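Local coordinates for protein aldehyde dehydrogenase (Burkholderia vietnamiensis, PDB 5KF0) that probably catalyses the NAD(P)+-dependent oxidation of aldehydes to carboxylic acids and binds NADPH, at residues Val31-Ser36 and Leu95-Gly100; Gly333-Glu338 and Ala367-Thr372. All coordinates share one frame; numbering follows the deposited sequence.

From the N terminus, the chain runs out of the edge strand 29-32 into the turn at 33-36, passes through several helices, and returns to it at the end of helix 88-99; contact 1 closes this largely helical loop. Contact 2 closes a shorter one much later: the loop at 333-338 leads into helix 338-353, and the chain comes back along strand 368-375. The two loops follow in series, neither nesting nor crossing. In space, however, they adjoin, with centres about 13 Å apart: Lys34 and Gly100 pack on Pro334, Lys34 also on Ile336, and Phe35 reaches Met368. Strand 29-32 and helix 88-99 are thereby joined to the loop before helix 338-353 and to strand 368-375.

Contact 1. Residues Val31-Ser36 and Leu95-Gly100; sequences VTDKFS and LCIEAG
Lys34 folds its side chain over the C-terminal end of helix 88-99 and delivers its ammonium to the carbonyl of Glu98, NZ to O 2.7 Å. CG lies anti to the carbonyl carbon, and further bends at chi2 (-59°) and chi4 (-62°) curl the chain, bringing NZ back within 2.8 Å of Thr32 O. Both carbonyls are met a little out of plane, and Arg189 O is a third acceptor. The backbone joins in: Lys34 N donates to Ile97 O at 3.2 Å. Gly100, whose positive phi suits glycine, brings its backbone N to 3.8 Å from Lys34 CB.

Asp33 and Ile97 cross at about a right angle, the branch methyl CG2 of Ile97 lying 3.8 Å from Asp33 CB. The carboxylate serves its own turn: OD1 accepts from Phe35 N nearly along the C-O axis and from Ser36 N above the carboxylate plane, an Asx turn and Asx motif, while OD2 pairs with Lys326. Val31 CG1 rests on Glu98 CB at 3.8 Å, beta-branched bulk suited to a buried strand; the Glu98 carboxylate turns instead to Val192 N and Gly193 N.

With NZ on Glu98 O in the last turn of helix 88-99, Lys34 places a positive charge that probably interacts favourably with the helix dipole; its bond to Thr32 O ties that end to strand 29-32.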
ATOM      1  N   VAL A  31     -27.038 -17.254 -34.453  1.00 14.29           N
ATOM      2  CA  VAL A  31     -25.605 -16.982 -34.368  1.00 14.95           C
ATOM      3  C   VAL A  31     -24.944 -17.671 -35.554  1.00 16.13           C
ATOM      4  O   VAL A  31     -25.020 -18.898 -35.681  1.00 16.19           O
ATOM      5  CB  VAL A  31     -25.014 -17.480 -33.042  1.00 17.30           C
ATOM      6  CG1 VAL A  31     -23.509 -17.184 -32.975  1.00 16.44           C
ATOM      7  CG2 VAL A  31     -25.767 -16.871 -31.854  1.00 14.12           C
ATOM      8  N   THR A  32     -24.309 -16.892 -36.429  1.00 15.40           N
ATOM      9  CA  THR A  32     -23.687 -17.460 -37.618  1.00 16.03           C
ATOM     10  C   THR A  32     -22.234 -17.835 -37.367  1.00 14.58           C
ATOM     11  O   THR A  32     -21.536 -17.235 -36.542  1.00 16.28           O
ATOM     12  CB  THR A  32     -23.729 -16.481 -38.792  1.00 17.87           C
ATOM     13  OG1 THR A  32     -23.016 -15.289 -38.428  1.00 19.60           O
ATOM     14  CG2 THR A  32     -25.175 -16.157 -39.169  1.00 18.85           C
ATOM     15  N   ASP A  33     -21.784 -18.847 -38.102  1.00 14.35           N
ATOM     16  CA  ASP A  33     -20.362 -19.083 -38.290  1.00 14.47           C
ATOM     17  C   ASP A  33     -19.820 -17.969 -39.180  1.00 15.92           C
ATOM     18  O   ASP A  33     -20.294 -17.783 -40.303  1.00 15.59           O
ATOM     19  CB  ASP A  33     -20.166 -20.470 -38.912  1.00 14.85           C
ATOM     20  CG  ASP A  33     -18.705 -20.840 -39.137  1.00 20.06           C
ATOM     21  OD1 ASP A  33     -17.926 -20.019 -39.664  1.00 18.36           O
ATOM     22  OD2 ASP A  33     -18.342 -21.997 -38.834  1.00 23.68           O
ATOM     23  N   LYS A  34     -18.874 -17.185 -38.663  1.00 15.78           N
ATOM     24  CA  LYS A  34     -18.474 -15.983 -39.380  1.00 16.64           C
ATOM     25  C   LYS A  34     -17.600 -16.274 -40.598  1.00 20.40           C
ATOM     26  O   LYS A  34     -17.321 -15.359 -41.378  1.00 18.44           O
ATOM     27  CB  LYS A  34     -17.761 -15.028 -38.423  1.00 15.96           C
ATOM     28  CG  LYS A  34     -18.612 -14.628 -37.208  1.00 14.97           C
ATOM     29  CD  LYS A  34     -19.929 -13.951 -37.638  1.00 14.41           C
ATOM     30  CE  LYS A  34     -20.775 -13.511 -36.426  1.00 14.04           C
ATOM     31  NZ  LYS A  34     -21.185 -14.682 -35.578  1.00 13.02           N
ATOM     32  N   PHE A  35     -17.167 -17.517 -40.790  1.00 17.67           N
ATOM     33  CA  PHE A  35     -16.461 -17.894 -42.009  1.00 16.17           C
ATOM     34  C   PHE A  35     -17.405 -18.510 -43.033  1.00 19.39           C
ATOM     35  O   PHE A  35     -17.405 -18.111 -44.203  1.00 18.74           O
ATOM     36  CB  PHE A  35     -15.319 -18.875 -41.694  1.00 16.93           C
ATOM     37  CG  PHE A  35     -14.513 -19.274 -42.900  1.00 17.28           C
ATOM     38  CD1 PHE A  35     -14.584 -20.567 -43.413  1.00 18.33           C
ATOM     39  CD2 PHE A  35     -13.710 -18.347 -43.550  1.00 17.50           C
ATOM     40  CE1 PHE A  35     -13.852 -20.929 -44.540  1.00 19.00           C
ATOM     41  CE2 PHE A  35     -12.985 -18.701 -44.669  1.00 18.42           C
ATOM     42  CZ  PHE A  35     -13.055 -19.999 -45.167  1.00 21.36           C
ATOM     43  N   SER A  36     -18.230 -19.468 -42.608  1.00 16.07           N
ATOM     44  CA  SER A  36     -19.132 -20.132 -43.546  1.00 16.57           C
ATOM     45  C   SER A  36     -20.394 -19.330 -43.832  1.00 16.16           C
ATOM     46  O   SER A  36     -21.022 -19.531 -44.881  1.00 18.37           O
ATOM     47  CB  SER A  36     -19.539 -21.504 -43.010  1.00 16.98           C
ATOM     48  OG  SER A  36     -20.466 -21.372 -41.949  1.00 17.27           O
ATOM     49  N   LEU A  95     -15.661 -20.092 -29.713  1.00 16.01           N
ATOM     50  CA  LEU A  95     -15.096 -18.796 -30.062  0.66 15.94           C
ATOM     51  C   LEU A  95     -14.668 -18.759 -31.524  1.00 16.48           C
ATOM     52  O   LEU A  95     -14.908 -17.769 -32.226  1.00 16.65           O
ATOM     53  CB  LEU A  95     -13.924 -18.500 -29.131  0.66 20.58           C
ATOM     54  CG  LEU A  95     -13.044 -17.286 -29.357  0.66 15.84           C
ATOM     55  CD1 LEU A  95     -13.891 -16.021 -29.435  0.66 21.94           C
ATOM     56  CD2 LEU A  95     -12.072 -17.215 -28.188  0.66 15.21           C
ATOM     57  N   CYS A  96     -14.039 -19.830 -32.001  1.00 16.17           N
ATOM     58  CA  CYS A  96     -13.627 -19.907 -33.394  1.00 15.76           C
ATOM     59  C   CYS A  96     -14.824 -19.730 -34.323  1.00 15.95           C
ATOM     60  O   CYS A  96     -14.767 -18.974 -35.298  1.00 16.74           O
ATOM     61  CB  CYS A  96     -12.942 -21.251 -33.625  1.00 16.25           C
ATOM     62  SG  CYS A  96     -12.294 -21.518 -35.245  1.00 18.43           S
ATOM     63  N   ILE A  97     -15.926 -20.410 -34.016  1.00 13.62           N
ATOM     64  CA  ILE A  97     -17.098 -20.367 -34.880  1.00 13.90           C
ATOM     65  C   ILE A  97     -17.755 -18.991 -34.827  1.00 15.29           C
ATOM     66  O   ILE A  97     -17.936 -18.333 -35.859  1.00 15.23           O
ATOM     67  CB  ILE A  97     -18.085 -21.478 -34.489  1.00 15.81           C
ATOM     68  CG1 ILE A  97     -17.469 -22.845 -34.772  1.00 16.93           C
ATOM     69  CG2 ILE A  97     -19.403 -21.323 -35.262  1.00 16.78           C
ATOM     70  CD1 ILE A  97     -18.254 -23.985 -34.149  1.00 19.82           C
ATOM     71  N   GLU A  98     -18.137 -18.541 -33.625  1.00 14.01           N
ATOM     72  CA  GLU A  98     -19.011 -17.378 -33.539  1.00 13.83           C
ATOM     73  C   GLU A  98     -18.278 -16.061 -33.763  1.00 14.60           C
ATOM     74  O   GLU A  98     -18.922 -15.072 -34.129  1.00 15.39           O
ATOM     75  CB  GLU A  98     -19.748 -17.345 -32.187  1.00 16.31           C
ATOM     76  CG  GLU A  98     -18.926 -16.999 -30.959  1.00 14.20           C
ATOM     77  CD  GLU A  98     -19.786 -16.963 -29.699  1.00 17.03           C
ATOM     78  OE1 GLU A  98     -21.025 -16.856 -29.839  1.00 17.52           O
ATOM     79  OE2 GLU A  98     -19.230 -17.055 -28.578  1.00 16.07           O
ATOM     80  N   ALA A  99     -16.965 -16.007 -33.529  1.00 13.15           N
ATOM     81  CA  ALA A  99     -16.200 -14.804 -33.830  1.00 13.26           C
ATOM     82  C   ALA A  99     -15.365 -14.938 -35.091  1.00 15.55           C
ATOM     83  O   ALA A  99     -14.759 -13.950 -35.520  1.00 17.26           O
ATOM     84  CB  ALA A  99     -15.293 -14.424 -32.649  1.00 12.82           C
ATOM     85  N   GLY A 100     -15.327 -16.118 -35.703  1.00 14.25           N
ATOM     86  CA  GLY A 100     -14.446 -16.331 -36.838  1.00 14.47           C
ATOM     87  C   GLY A 100     -12.984 -16.188 -36.480  1.00 14.92           C
ATOM     88  O   GLY A 100     -12.164 -15.861 -37.344  1.00 16.71           O
TER
HETATM   89  O   HOH W   1     -15.910 -19.158 -38.142  1.00 23.84           O

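Contact 2. Residues Gly333-Glu338 and Ala367-Thr372; sequences GPMISE and AMFEAT
Met335 reaches across to Ala367 and Phe369. Its CB lies 3.7 Å from Ala367 O, and CG, set anti to the carbonyl carbon (chi1 -69°), is still beside that oxygen at 4.0 Å. SD then meets Phe369, 3.7 Å from ring atom CD2 and equally near CB; a bend at chi3 (65°) sets the terminal CE. The sulfur sits oblique to the ring, 57° off its normal, and the two side chains lie side by side, pointing the same way; a flexible, polarisable thioether suits this approach. Met335 N donates to Ala367 O at 2.8 Å.

Ala367 turns its methyl toward the loop, and so small a group allows close approach: CB is 3.6 Å from Met335 O. Met368, bent at chi2 and chi3, brings SD to 3.6 Å from Pro334 CB, part of a puckered, rigid, apolar ring. A water accepts from Phe369 N and lies 2.8 Å from Gly333 O, bridging the segments.

Phe369 also packs on Leu344 and Met348 of helix 338-353, whose N-cap Ser337 hydrogen-bonds through OG to Ser339 OG and Glu340 N. This Met-aromatic contact docks the loop before a helix on a strand of the aldehyde dehydrogenase fold.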
ATOM      1  N   GLY A 333      -8.127 -14.593 -40.335  1.00 14.84           N
ATOM      2  CA  GLY A 333      -9.456 -15.089 -40.624  1.00 16.73           C
ATOM      3  C   GLY A 333     -10.348 -13.999 -41.188  1.00 16.97           C
ATOM      4  O   GLY A 333      -9.899 -12.883 -41.470  1.00 16.09           O
ATOM      5  N   PRO A 334     -11.638 -14.298 -41.345  1.00 15.93           N
ATOM      6  CA  PRO A 334     -12.572 -13.300 -41.879  1.00 15.08           C
ATOM      7  C   PRO A 334     -12.760 -12.129 -40.931  1.00 14.08           C
ATOM      8  O   PRO A 334     -12.724 -12.274 -39.709  1.00 14.89           O
ATOM      9  CB  PRO A 334     -13.881 -14.086 -42.018  1.00 17.98           C
ATOM     10  CG  PRO A 334     -13.788 -15.117 -40.946  1.00 17.19           C
ATOM     11  CD  PRO A 334     -12.330 -15.538 -40.946  1.00 19.29           C
ATOM     12  N   MET A 335     -12.995 -10.954 -41.508  1.00 14.02           N
ATOM     13  CA  MET A 335     -13.538  -9.883 -40.684  1.00 15.62           C
ATOM     14  C   MET A 335     -14.966 -10.244 -40.268  1.00 16.92           C
ATOM     15  O   MET A 335     -15.590 -11.164 -40.812  1.00 17.21           O
ATOM     16  CB  MET A 335     -13.496  -8.555 -41.432  1.00 18.37           C
ATOM     17  CG  MET A 335     -12.075  -8.044 -41.643  1.00 18.99           C
ATOM     18  SD  MET A 335     -12.028  -6.481 -42.526  1.00 18.57           S
ATOM     19  CE  MET A 335     -12.851  -5.403 -41.332  1.00 15.55           C
ATOM     20  N   ILE A 336     -15.478  -9.509 -39.278  1.00 13.93           N
ATOM     21  CA  ILE A 336     -16.712  -9.908 -38.618  1.00 14.28           C
ATOM     22  C   ILE A 336     -17.920  -9.835 -39.541  1.00 18.56           C
ATOM     23  O   ILE A 336     -18.902 -10.551 -39.308  1.00 18.58           O
ATOM     24  CB  ILE A 336     -16.920  -9.060 -37.345  1.00 13.44           C
ATOM     25  CG1 ILE A 336     -18.067  -9.628 -36.496  1.00 15.59           C
ATOM     26  CG2 ILE A 336     -17.133  -7.571 -37.697  1.00 13.46           C
ATOM     27  CD1 ILE A 336     -17.833 -11.071 -36.038  1.00 16.75           C
ATOM     28  N   SER A 337     -17.875  -9.018 -40.594  1.00 16.75           N
ATOM     29  CA  SER A 337     -18.974  -8.959 -41.553  1.00 19.95           C
ATOM     30  C   SER A 337     -18.492  -8.316 -42.843  1.00 23.14           C
ATOM     31  O   SER A 337     -17.497  -7.581 -42.859  1.00 20.57           O
ATOM     32  CB  SER A 337     -20.159  -8.171 -41.000  1.00 20.01           C
ATOM     33  OG  SER A 337     -19.812  -6.802 -40.864  1.00 21.17           O
ATOM     34  N   GLU A 338     -19.228  -8.592 -43.930  1.00 19.85           N
ATOM     35  CA  GLU A 338     -18.946  -7.921 -45.196  1.00 17.28           C
ATOM     36  C   GLU A 338     -19.095  -6.408 -45.076  1.00 22.24           C
ATOM     37  O   GLU A 338     -18.349  -5.662 -45.720  1.00 21.99           O
ATOM     38  CB  GLU A 338     -19.857  -8.456 -46.307  1.00 20.46           C
ATOM     39  CG  GLU A 338     -19.548  -9.873 -46.702  1.00 27.54           C
ATOM     40  CD  GLU A 338     -20.208 -10.270 -48.014  1.00 43.12           C
ATOM     41  OE1 GLU A 338     -20.883  -9.415 -48.628  1.00 47.99           O
ATOM     42  OE2 GLU A 338     -20.046 -11.436 -48.429  1.00 43.53           O
ATOM     43  N   ALA A 367     -15.772 -10.704 -46.779  1.00 22.04           N
ATOM     44  CA  ALA A 367     -15.159 -10.451 -45.484  1.00 20.28           C
ATOM     45  C   ALA A 367     -13.717 -10.936 -45.395  1.00 18.22           C
ATOM     46  O   ALA A 367     -13.090 -10.753 -44.346  1.00 18.30           O
ATOM     47  CB  ALA A 367     -15.990 -11.091 -44.364  1.00 21.38           C
ATOM     48  N   MET A 368     -13.171 -11.544 -46.449  1.00 17.08           N
ATOM     49  CA  MET A 368     -11.776 -11.989 -46.440  1.00 17.71           C
ATOM     50  C   MET A 368     -10.894 -10.837 -46.915  1.00 15.71           C
ATOM     51  O   MET A 368     -10.743 -10.602 -48.119  1.00 20.33           O
ATOM     52  CB  MET A 368     -11.591 -13.240 -47.295  1.00 19.01           C
ATOM     53  CG  MET A 368     -12.438 -14.427 -46.845  1.00 22.32           C
ATOM     54  SD  MET A 368     -12.293 -14.916 -45.102  1.00 23.12           S
ATOM     55  CE  MET A 368     -10.551 -15.235 -44.941  1.00 22.30           C
ATOM     56  N   PHE A 369     -10.301 -10.133 -45.954  1.00 14.82           N
ATOM     57  CA  PHE A 369      -9.443  -8.975 -46.182  1.00 18.19           C
ATOM     58  C   PHE A 369      -8.007  -9.405 -45.893  1.00 16.49           C
ATOM     59  O   PHE A 369      -7.690  -9.760 -44.755  1.00 15.07           O
ATOM     60  CB  PHE A 369      -9.890  -7.842 -45.250  1.00 14.57           C
ATOM     61  CG  PHE A 369      -9.530  -6.449 -45.700  1.00 16.82           C
ATOM     62  CD1 PHE A 369      -8.225  -6.107 -46.019  1.00 18.80           C
ATOM     63  CD2 PHE A 369     -10.513  -5.460 -45.743  1.00 15.87           C
ATOM     64  CE1 PHE A 369      -7.903  -4.806 -46.406  1.00 16.38           C
ATOM     65  CE2 PHE A 369     -10.199  -4.152 -46.120  1.00 17.34           C
ATOM     66  CZ  PHE A 369      -8.888  -3.830 -46.458  1.00 15.58           C
ATOM     67  N   GLU A 370      -7.143  -9.403 -46.910  1.00 16.43           N
ATOM     68  CA  GLU A 370      -5.818  -9.908 -46.601  0.55 18.51           C
ATOM     69  C   GLU A 370      -5.024  -8.896 -45.768  1.00 17.78           C
ATOM     70  O   GLU A 370      -5.348  -7.713 -45.659  1.00 17.07           O
ATOM     71  CB  GLU A 370      -5.067 -10.305 -47.875  0.55 21.32           C
ATOM     72  CG  GLU A 370      -4.633  -9.180 -48.774  0.55 19.91           C
ATOM     73  CD  GLU A 370      -3.942  -9.697 -50.032  0.55 20.59           C
ATOM     74  OE1 GLU A 370      -3.446 -10.849 -50.024  0.55 21.57           O
ATOM     75  OE2 GLU A 370      -3.899  -8.954 -51.030  0.55 18.19           O
ATOM     76  N   ALA A 371      -3.993  -9.423 -45.107  1.00 16.37           N
ATOM     77  CA  ALA A 371      -3.098  -8.552 -44.359  1.00 14.94           C
ATOM     78  C   ALA A 371      -2.498  -7.533 -45.321  1.00 15.69           C
ATOM     79  O   ALA A 371      -1.933  -7.900 -46.356  1.00 18.43           O
ATOM     80  CB  ALA A 371      -1.997  -9.368 -43.676  1.00 15.35           C
ATOM     81  N   THR A 372      -2.636  -6.253 -44.983  1.00 15.78           N
ATOM     82  CA  THR A 372      -2.370  -5.161 -45.911  1.00 15.73           C
ATOM     83  C   THR A 372      -1.535  -4.085 -45.232  1.00 14.58           C
ATOM     84  O   THR A 372      -1.772  -3.746 -44.068  1.00 15.37           O
ATOM     85  CB  THR A 372      -3.706  -4.590 -46.425  1.00 17.41           C
ATOM     86  OG1 THR A 372      -4.415  -5.617 -47.139  1.00 17.69           O
ATOM     87  CG2 THR A 372      -3.500  -3.408 -47.357  1.00 17.12           C
TER
HETATM   88  O   HOH W   2      -9.877 -10.534 -43.039  1.00 16.38           O